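Local coordinates for C24 protein (Bizionia argentinensis JUB59, PDB 6OV6) that probably forms the receptor-binding tip of a long tail fiber from a temperate bacteriophage, with a site that binds manganese, at the interface of chains A and B. Residues are numbered along the deposited sequence; one frame, centred on the assembly and turned at random. Chains: chain A/B, C24 protein.

Contact 1: the interface of chains A and B. Residues chain A 35, 120, 123; chain B 35, 118, 120, 123.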
ATOM      1  N   LEU A  35      28.501 -25.280 -10.001  1.00 22.23           N
ATOM      2  CA  LEU A  35      28.092 -23.916  -9.601  1.00 23.20           C
ATOM      3  C   LEU A  35      27.037 -23.388 -10.587  1.00 26.61           C
ATOM      4  O   LEU A  35      26.152 -22.616 -10.206  1.00 24.96           O
ATOM      5  CB  LEU A  35      29.306 -22.943  -9.581  1.00 24.41           C
ATOM      6  CG  LEU A  35      30.438 -23.256  -8.587  1.00 29.96           C
ATOM      7  CD1 LEU A  35      31.439 -22.105  -8.539  1.00 31.26           C
ATOM      8  CD2 LEU A  35      29.891 -23.599  -7.196  1.00 31.85           C
ATOM      9  N   LEU A 120      27.592 -13.950 -12.550  1.00 24.17           N
ATOM     10  CA  LEU A 120      27.662 -13.540 -11.155  1.00 25.18           C
ATOM     11  C   LEU A 120      27.808 -12.020 -11.054  1.00 30.13           C
ATOM     12  O   LEU A 120      27.279 -11.435 -10.117  1.00 29.56           O
ATOM     13  CB  LEU A 120      28.814 -14.234 -10.451  1.00 25.74           C
ATOM     14  CG  LEU A 120      28.493 -15.623  -9.953  1.00 33.23           C
ATOM     15  CD1 LEU A 120      29.781 -16.398  -9.699  1.00 34.68           C
ATOM     16  CD2 LEU A 120      27.611 -15.571  -8.665  1.00 34.01           C
ATOM     17  N   LEU A 123      24.238 -10.781 -11.355  1.00 24.50           N
ATOM     18  CA  LEU A 123      23.531 -11.126 -10.124  1.00 24.90           C
ATOM     19  C   LEU A 123      23.952 -10.225  -8.957  1.00 28.49           C
ATOM     20  O   LEU A 123      23.097  -9.813  -8.170  1.00 27.17           O
ATOM     21  CB  LEU A 123      23.716 -12.609  -9.773  1.00 24.34           C
ATOM     22  CG  LEU A 123      23.027 -13.606 -10.696  1.00 28.49           C
ATOM     23  CD1 LEU A 123      23.451 -15.014 -10.350  1.00 27.54           C
ATOM     24  CD2 LEU A 123      21.486 -13.491 -10.626  1.00 29.90           C
TER
ATOM     25  N   LEU B  35      31.304 -17.737 -15.890  1.00 24.50           N
ATOM     26  CA  LEU B  35      30.267 -17.810 -14.838  1.00 25.72           C
ATOM     27  C   LEU B  35      30.287 -16.512 -13.985  1.00 28.40           C
ATOM     28  O   LEU B  35      29.241 -16.072 -13.518  1.00 24.92           O
ATOM     29  CB  LEU B  35      30.498 -19.023 -13.915  1.00 26.33           C
ATOM     30  CG  LEU B  35      30.452 -20.418 -14.564  1.00 30.98           C
ATOM     31  CD1 LEU B  35      30.498 -21.509 -13.488  1.00 31.78           C
ATOM     32  CD2 LEU B  35      29.201 -20.588 -15.432  1.00 31.58           C
ATOM     33  N   THR B 118      29.587 -10.832  -5.362  1.00 30.01           N
ATOM     34  CA  THR B 118      28.985 -11.441  -4.179  1.00 30.19           C
ATOM     35  C   THR B 118      29.102 -12.959  -4.458  1.00 35.39           C
ATOM     36  O   THR B 118      28.847 -13.398  -5.578  1.00 37.04           O
ATOM     37  CB  THR B 118      27.506 -11.030  -4.045  1.00 39.47           C
ATOM     38  OG1 THR B 118      27.435  -9.622  -3.808  1.00 43.39           O
ATOM     39  CG2 THR B 118      26.815 -11.746  -2.920  1.00 34.89           C
ATOM     40  N   LEU B 120      28.242 -17.114  -4.333  1.00 26.64           N
ATOM     41  CA  LEU B 120      27.026 -17.915  -4.465  1.00 25.94           C
ATOM     42  C   LEU B 120      26.474 -18.287  -3.092  1.00 28.93           C
ATOM     43  O   LEU B 120      25.260 -18.375  -2.927  1.00 27.45           O
ATOM     44  CB  LEU B 120      27.271 -19.178  -5.292  1.00 25.90           C
ATOM     45  CG  LEU B 120      27.314 -18.955  -6.789  1.00 31.09           C
ATOM     46  CD1 LEU B 120      28.035 -20.106  -7.493  1.00 32.26           C
ATOM     47  CD2 LEU B 120      25.918 -18.799  -7.357  1.00 30.68           C
ATOM     48  N   LEU B 123      24.520 -15.205  -2.073  1.00 24.32           N
ATOM     49  CA  LEU B 123      23.313 -15.143  -2.904  1.00 24.76           C
ATOM     50  C   LEU B 123      22.265 -16.177  -2.463  1.00 30.13           C
ATOM     51  O   LEU B 123      21.059 -15.861  -2.445  1.00 29.05           O
ATOM     52  CB  LEU B 123      23.660 -15.304  -4.395  1.00 24.60           C
ATOM     53  CG  LEU B 123      24.426 -14.131  -5.034  1.00 28.66           C
ATOM     54  CD1 LEU B 123      24.850 -14.505  -6.441  1.00 29.29           C
ATOM     55  CD2 LEU B 123      23.549 -12.864  -5.102  1.00 29.69           C
TER
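A leucine-lined junction, where the short helix 120-125 of each chain meets its neighbour near the end of 3-10 helix 28-35, brings A:Leu120 and A:Leu123 against B:Leu120, B:Leu123 and B:Leu35. A backbone hydrogen bond also crosses here: A:Leu120 N, in the first residue of its helix, donates to B:Leu35 O, in the last residue of the partner's 3-10 helix, at 2.9 Å. The N-H points fairly straight at the oxygen (159° at H) and arrives in the carbonyl plane. One helix start is thus satisfied by another helix's end, across the chain boundary. Around this bond the side chains supply branched apolar tips. A:Leu120 keeps CG beside its backbone N and anti to the carbonyl carbon (chi1 -83°), which turns its CD2 methyl toward chain B. A:Leu120 CD2 lies 3.7 Å from B:Leu123 CD1 and 3.9 Å from B:Leu120 CD2, and the two Leu120 side chains run across each other at about a right angle. Leucine suits the place because its two methyls can serve different neighbours: B:Leu120 uses CD2 against its counterpart, while its CD1 touches A:Leu35, crossing it obliquely, 3.7 Å from A:Leu35 CB. The two chains play unequal parts, as expected where three copies pack together and no two-fold relates a pair. B:Leu123 shows this well, for its CD1 methyl touches both A:Leu120 CD2 and A:Leu123 CB, the latter at 4.0 Å.

Contact 2: the interface of chains A and B. Residues chain A 29, 32-33, 35, 63; chain B 29, 32, 35.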
ATOM      1  N   PHE A  29      38.614 -29.569 -11.054  1.00 25.30           N
ATOM      2  CA  PHE A  29      38.040 -28.317 -11.557  1.00 25.98           C
ATOM      3  C   PHE A  29      36.763 -28.498 -12.348  1.00 28.09           C
ATOM      4  O   PHE A  29      35.964 -27.564 -12.412  1.00 26.20           O
ATOM      5  CB  PHE A  29      39.082 -27.424 -12.261  1.00 28.49           C
ATOM      6  CG  PHE A  29      40.267 -27.094 -11.376  1.00 29.65           C
ATOM      7  CD1 PHE A  29      40.082 -26.518 -10.119  1.00 31.49           C
ATOM      8  CD2 PHE A  29      41.575 -27.318 -11.821  1.00 31.84           C
ATOM      9  CE1 PHE A  29      41.180 -26.206  -9.300  1.00 32.30           C
ATOM     10  CE2 PHE A  29      42.670 -26.987 -11.012  1.00 34.35           C
ATOM     11  CZ  PHE A  29      42.468 -26.421  -9.766  1.00 32.41           C
ATOM     12  N   LEU A  32      33.540 -27.536 -10.604  1.00 23.60           N
ATOM     13  CA  LEU A  32      33.144 -26.117 -10.651  1.00 24.36           C
ATOM     14  C   LEU A  32      31.958 -25.862 -11.575  1.00 27.54           C
ATOM     15  O   LEU A  32      31.237 -24.875 -11.388  1.00 26.38           O
ATOM     16  CB  LEU A  32      34.330 -25.167 -10.935  1.00 23.95           C
ATOM     17  CG  LEU A  32      35.442 -25.129  -9.849  1.00 27.34           C
ATOM     18  CD1 LEU A  32      36.703 -24.531 -10.389  1.00 29.73           C
ATOM     19  CD2 LEU A  32      35.006 -24.371  -8.600  1.00 26.78           C
ATOM     20  N   GLY A  33      31.733 -26.759 -12.540  1.00 24.37           N
ATOM     21  CA  GLY A  33      30.547 -26.673 -13.392  1.00 23.77           C
ATOM     22  C   GLY A  33      29.255 -26.831 -12.603  1.00 24.93           C
ATOM     23  O   GLY A  33      28.218 -26.297 -13.006  1.00 24.56           O
ATOM     24  N   LEU A  35      28.501 -25.280 -10.001  1.00 22.23           N
ATOM     25  CA  LEU A  35      28.092 -23.916  -9.601  1.00 23.20           C
ATOM     26  C   LEU A  35      27.037 -23.388 -10.587  1.00 26.61           C
ATOM     27  O   LEU A  35      26.152 -22.616 -10.206  1.00 24.96           O
ATOM     28  CB  LEU A  35      29.306 -22.943  -9.581  1.00 24.41           C
ATOM     29  CG  LEU A  35      30.438 -23.256  -8.587  1.00 29.96           C
ATOM     30  CD1 LEU A  35      31.439 -22.105  -8.539  1.00 31.26           C
ATOM     31  CD2 LEU A  35      29.891 -23.599  -7.196  1.00 31.85           C
ATOM     32  N   VAL A  63      33.212 -30.620 -18.042  1.00 24.49           N
ATOM     33  CA  VAL A  63      33.211 -29.372 -18.789  1.00 23.74           C
ATOM     34  C   VAL A  63      33.685 -29.746 -20.206  1.00 28.17           C
ATOM     35  O   VAL A  63      34.761 -30.353 -20.348  1.00 27.34           O
ATOM     36  CB  VAL A  63      34.126 -28.295 -18.138  1.00 28.01           C
ATOM     37  CG1 VAL A  63      34.201 -27.032 -18.992  1.00 27.87           C
ATOM     38  CG2 VAL A  63      33.700 -27.963 -16.711  1.00 27.62           C
TER
ATOM     39  N   PHE B  29      39.080 -24.989 -18.543  1.00 29.93           N
ATOM     40  CA  PHE B  29      38.708 -24.390 -17.268  1.00 31.16           C
ATOM     41  C   PHE B  29      38.733 -22.865 -17.274  1.00 33.54           C
ATOM     42  O   PHE B  29      38.005 -22.254 -16.501  1.00 32.37           O
ATOM     43  CB  PHE B  29      39.428 -25.039 -16.076  1.00 34.34           C
ATOM     44  CG  PHE B  29      39.189 -26.535 -15.958  1.00 36.79           C
ATOM     45  CD1 PHE B  29      37.902 -27.061 -15.995  1.00 40.07           C
ATOM     46  CD2 PHE B  29      40.246 -27.410 -15.777  1.00 39.74           C
ATOM     47  CE1 PHE B  29      37.684 -28.433 -15.889  1.00 41.00           C
ATOM     48  CE2 PHE B  29      40.023 -28.786 -15.659  1.00 42.48           C
ATOM     49  CZ  PHE B  29      38.739 -29.285 -15.703  1.00 40.52           C
ATOM     50  N   LEU B  32      35.294 -21.290 -17.436  1.00 26.11           N
ATOM     51  CA  LEU B  32      34.503 -21.212 -16.189  1.00 24.84           C
ATOM     52  C   LEU B  32      34.489 -19.788 -15.618  1.00 26.75           C
ATOM     53  O   LEU B  32      33.607 -19.438 -14.845  1.00 27.04           O
ATOM     54  CB  LEU B  32      35.001 -22.214 -15.142  1.00 24.53           C
ATOM     55  CG  LEU B  32      34.774 -23.703 -15.455  1.00 28.70           C
ATOM     56  CD1 LEU B  32      35.578 -24.554 -14.493  1.00 27.66           C
ATOM     57  CD2 LEU B  32      33.288 -24.115 -15.346  1.00 30.42           C
ATOM     58  N   LEU B  35      31.304 -17.737 -15.890  1.00 24.50           N
ATOM     59  CA  LEU B  35      30.267 -17.810 -14.838  1.00 25.72           C
ATOM     60  C   LEU B  35      30.287 -16.512 -13.985  1.00 28.40           C
ATOM     61  O   LEU B  35      29.241 -16.072 -13.518  1.00 24.92           O
ATOM     62  CB  LEU B  35      30.498 -19.023 -13.915  1.00 26.33           C
ATOM     63  CG  LEU B  35      30.452 -20.418 -14.564  1.00 30.98           C
ATOM     64  CD1 LEU B  35      30.498 -21.509 -13.488  1.00 31.78           C
ATOM     65  CD2 LEU B  35      29.201 -20.588 -15.432  1.00 31.58           C
TER
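B:Phe29 lays its ring against A:Phe29, and the two side chains cross at about a right angle. From CB, with CG anti to its own carbonyl carbon (chi1 -58°), the B:Phe29 side chain heads for the backbone of chain A. B:Phe29 CG is 3.8 Å from A:Phe29 CB. Beyond CG the ring spreads beneath that methylene, which stands over its centre in a CH-pi contact, 3.6 Å from A:Phe29 CB to the B:Phe29 ring centroid. On one side B:Phe29 CD2 lies 3.7 Å from A:Phe29 CB, with CE2 beside it; on the other, B:Phe29 CE1 meets A:Phe29 C at 3.7 Å and also faces A:Val63 CG2. The tip, CZ, stays near A:Phe29 CB and C. A flat aromatic suits this place because it can lie under a main chain and a side-chain methylene together. One turn on, B:Leu32 divides its methyls: CD1 packs 3.8 Å from A:Leu32 CB, while CD2 meets A:Val63 CG2 tip to tip at 4.1 Å. Beta-branched A:Val63 is short and stiff, which fits a strand surface facing these side chains. The site runs along the paired 3-10 helices 28-35, each continuing from helix 19-27 near the N-terminal end, with strand 62-67 of chain A flanking the partner's helix.

Contact 3: the interface of chains A and B. Residues chain A 135-137; chain B 128, 132-135.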
ATOM      1  N   GLN A 135      11.396  -6.855   2.287  1.00 20.97           N
ATOM      2  CA  GLN A 135      10.730  -7.863   1.460  1.00 22.15           C
ATOM      3  C   GLN A 135       9.419  -8.308   2.075  1.00 23.97           C
ATOM      4  O   GLN A 135       9.323  -8.454   3.298  1.00 23.11           O
ATOM      5  CB  GLN A 135      11.620  -9.131   1.303  1.00 22.68           C
ATOM      6  CG  GLN A 135      12.862  -8.926   0.435  1.00 23.14           C
ATOM      7  CD  GLN A 135      12.492  -8.676  -1.005  1.00 27.86           C
ATOM      8  OE1 GLN A 135      11.550  -9.263  -1.557  1.00 25.41           O
ATOM      9  NE2 GLN A 135      13.199  -7.780  -1.634  1.00 24.68           N
ATOM     10  N   LEU A 136       8.437  -8.613   1.206  1.00 22.45           N
ATOM     11  CA  LEU A 136       7.149  -9.198   1.622  1.00 22.33           C
ATOM     12  C   LEU A 136       7.370 -10.665   1.971  1.00 25.00           C
ATOM     13  O   LEU A 136       8.143 -11.352   1.298  1.00 23.69           O
ATOM     14  CB  LEU A 136       6.119  -9.093   0.512  1.00 21.92           C
ATOM     15  CG  LEU A 136       5.677  -7.688   0.184  1.00 26.40           C
ATOM     16  CD1 LEU A 136       4.826  -7.698  -1.084  1.00 27.27           C
ATOM     17  CD2 LEU A 136       4.908  -7.080   1.358  1.00 28.52           C
ATOM     18  N   TYR A 137       6.750 -11.126   3.069  1.00 23.80           N
ATOM     19  CA  TYR A 137       6.958 -12.495   3.549  1.00 23.69           C
ATOM     20  C   TYR A 137       5.647 -13.074   4.045  1.00 29.17           C
ATOM     21  O   TYR A 137       4.948 -12.443   4.848  1.00 27.87           O
ATOM     22  CB  TYR A 137       8.047 -12.491   4.644  1.00 23.74           C
ATOM     23  CG  TYR A 137       8.330 -13.821   5.309  1.00 26.20           C
ATOM     24  CD1 TYR A 137       9.043 -14.823   4.642  1.00 28.69           C
ATOM     25  CD2 TYR A 137       7.939 -14.061   6.626  1.00 27.61           C
ATOM     26  CE1 TYR A 137       9.339 -16.041   5.272  1.00 29.39           C
ATOM     27  CE2 TYR A 137       8.240 -15.266   7.266  1.00 28.61           C
ATOM     28  CZ  TYR A 137       8.947 -16.247   6.589  1.00 34.88           C
ATOM     29  OH  TYR A 137       9.247 -17.418   7.239  1.00 35.17           O
TER
ATOM     30  N   LEU B 128      14.989 -16.319  -0.435  1.00 29.58           N
ATOM     31  CA  LEU B 128      13.945 -16.783   0.472  1.00 28.52           C
ATOM     32  C   LEU B 128      13.312 -18.067  -0.055  1.00 34.55           C
ATOM     33  O   LEU B 128      13.340 -18.294  -1.266  1.00 35.02           O
ATOM     34  CB  LEU B 128      12.890 -15.675   0.735  1.00 27.24           C
ATOM     35  CG  LEU B 128      13.400 -14.477   1.553  1.00 29.22           C
ATOM     36  CD1 LEU B 128      12.502 -13.260   1.399  1.00 27.38           C
ATOM     37  CD2 LEU B 128      13.582 -14.847   3.035  1.00 27.21           C
ATOM     38  N   THR B 132       7.248 -18.153  -0.336  1.00 27.03           N
ATOM     39  CA  THR B 132       7.124 -17.289   0.848  1.00 25.60           C
ATOM     40  C   THR B 132       7.354 -15.800   0.566  1.00 26.25           C
ATOM     41  O   THR B 132       7.220 -14.989   1.483  1.00 25.79           O
ATOM     42  CB  THR B 132       8.134 -17.721   1.947  1.00 30.55           C
ATOM     43  OG1 THR B 132       9.466 -17.372   1.531  1.00 30.39           O
ATOM     44  CG2 THR B 132       8.016 -19.218   2.314  1.00 31.84           C
ATOM     45  N   ASN B 133       7.770 -15.451  -0.665  1.00 23.45           N
ATOM     46  CA  ASN B 133       8.203 -14.095  -0.964  1.00 22.65           C
ATOM     47  C   ASN B 133       7.517 -13.435  -2.154  1.00 24.40           C
ATOM     48  O   ASN B 133       8.099 -13.377  -3.255  1.00 22.97           O
ATOM     49  CB  ASN B 133       9.757 -14.081  -1.095  1.00 22.47           C
ATOM     50  CG  ASN B 133      10.385 -12.740  -1.414  1.00 31.27           C
ATOM     51  OD1 ASN B 133      10.002 -11.674  -0.909  1.00 28.73           O
ATOM     52  ND2 ASN B 133      11.388 -12.767  -2.233  1.00 19.76           N
ATOM     53  N   PRO B 134       6.288 -12.914  -1.943  1.00 22.61           N
ATOM     54  CA  PRO B 134       5.602 -12.197  -3.035  1.00 21.62           C
ATOM     55  C   PRO B 134       6.468 -11.029  -3.549  1.00 23.87           C
ATOM     56  O   PRO B 134       7.205 -10.393  -2.780  1.00 22.34           O
ATOM     57  CB  PRO B 134       4.307 -11.705  -2.385  1.00 22.82           C
ATOM     58  CG  PRO B 134       4.082 -12.639  -1.233  1.00 26.79           C
ATOM     59  CD  PRO B 134       5.467 -12.918  -0.712  1.00 23.85           C
ATOM     60  N   GLN B 135       6.385 -10.774  -4.860  1.00 21.10           N
ATOM     61  CA  GLN B 135       7.147  -9.719  -5.554  1.00 19.69           C
ATOM     62  C   GLN B 135       6.210  -8.829  -6.348  1.00 22.46           C
ATOM     63  O   GLN B 135       5.247  -9.316  -6.950  1.00 22.58           O
ATOM     64  CB  GLN B 135       8.145 -10.349  -6.552  1.00 19.48           C
ATOM     65  CG  GLN B 135       9.333 -11.065  -5.880  1.00 21.86           C
ATOM     66  CD  GLN B 135      10.226 -10.103  -5.150  1.00 25.62           C
ATOM     67  OE1 GLN B 135      10.513  -9.013  -5.628  1.00 28.90           O
ATOM     68  NE2 GLN B 135      10.674 -10.480  -3.967  1.00 24.78           N
TER
HETATM   69  O   HOH W   1       8.735  -8.364  -1.620  1.00 21.02           O
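A:Leu136 and A:Tyr137 pack against B:Thr132, B:Asn133 and B:Pro134, where strand 135-137 of one chain borders the segment leading into the same strand of the other. This is the close-packed part. A:Leu136 CB lies 4.1 Å from CD of B:Pro134, whose rigid ring suits a chain entering a strand. A:Tyr137 and B:Thr132 lie side by side, pointing the same way, with A:Tyr137 CE1 3.9 Å from B:Thr132 CB. B:Asn133 also pushes in here: its OD1 is modelled 2.9 Å from both A:Gln135 OE1 and A:Leu136 O, pairs of acceptors that would clash. Its amide orientation is therefore doubtful; if it were flipped, NH2 could serve both oxygens. The hydrated side lies by the glutamine amides. B:Gln135 NE2 donates to A:Gln135 OE1 at 2.8 Å, and the bond is noticeably bent, 140° at H. The amides are nearly coplanar, 22° apart, and the donor is tilted somewhat from the carbonyl plane. Both glutamine chains bend at chi2, and the length and flexibility of glutamine let the two amides meet. A water fills part of the join between the chains: it pairs with A:Gln135 OE1, is bonded nearly straight (171° at H) to A:Leu136 N at 2.9 Å, and reaches B:Pro134 O at 2.8 Å.

Contact 1 and contact 2 are neighbours, the centres of their C-alpha atoms about 12 Å apart, and both draw on A:Leu35 and B:Leu35 at the end of 3-10 helix 28-35. They probably form one largely apolar stretch passing from the N-terminal helices to helix 120-125. Contact 3 stands farther along the elongated molecule, about 21 Å from contact 1 and 31 Å from contact 2 between C-alpha centres, and mixes side-chain amides and a bridging water with apolar packing. The deposited assembly holds three copies, so equivalent contacts probably recur between the other chains and keep this part of the fibre together.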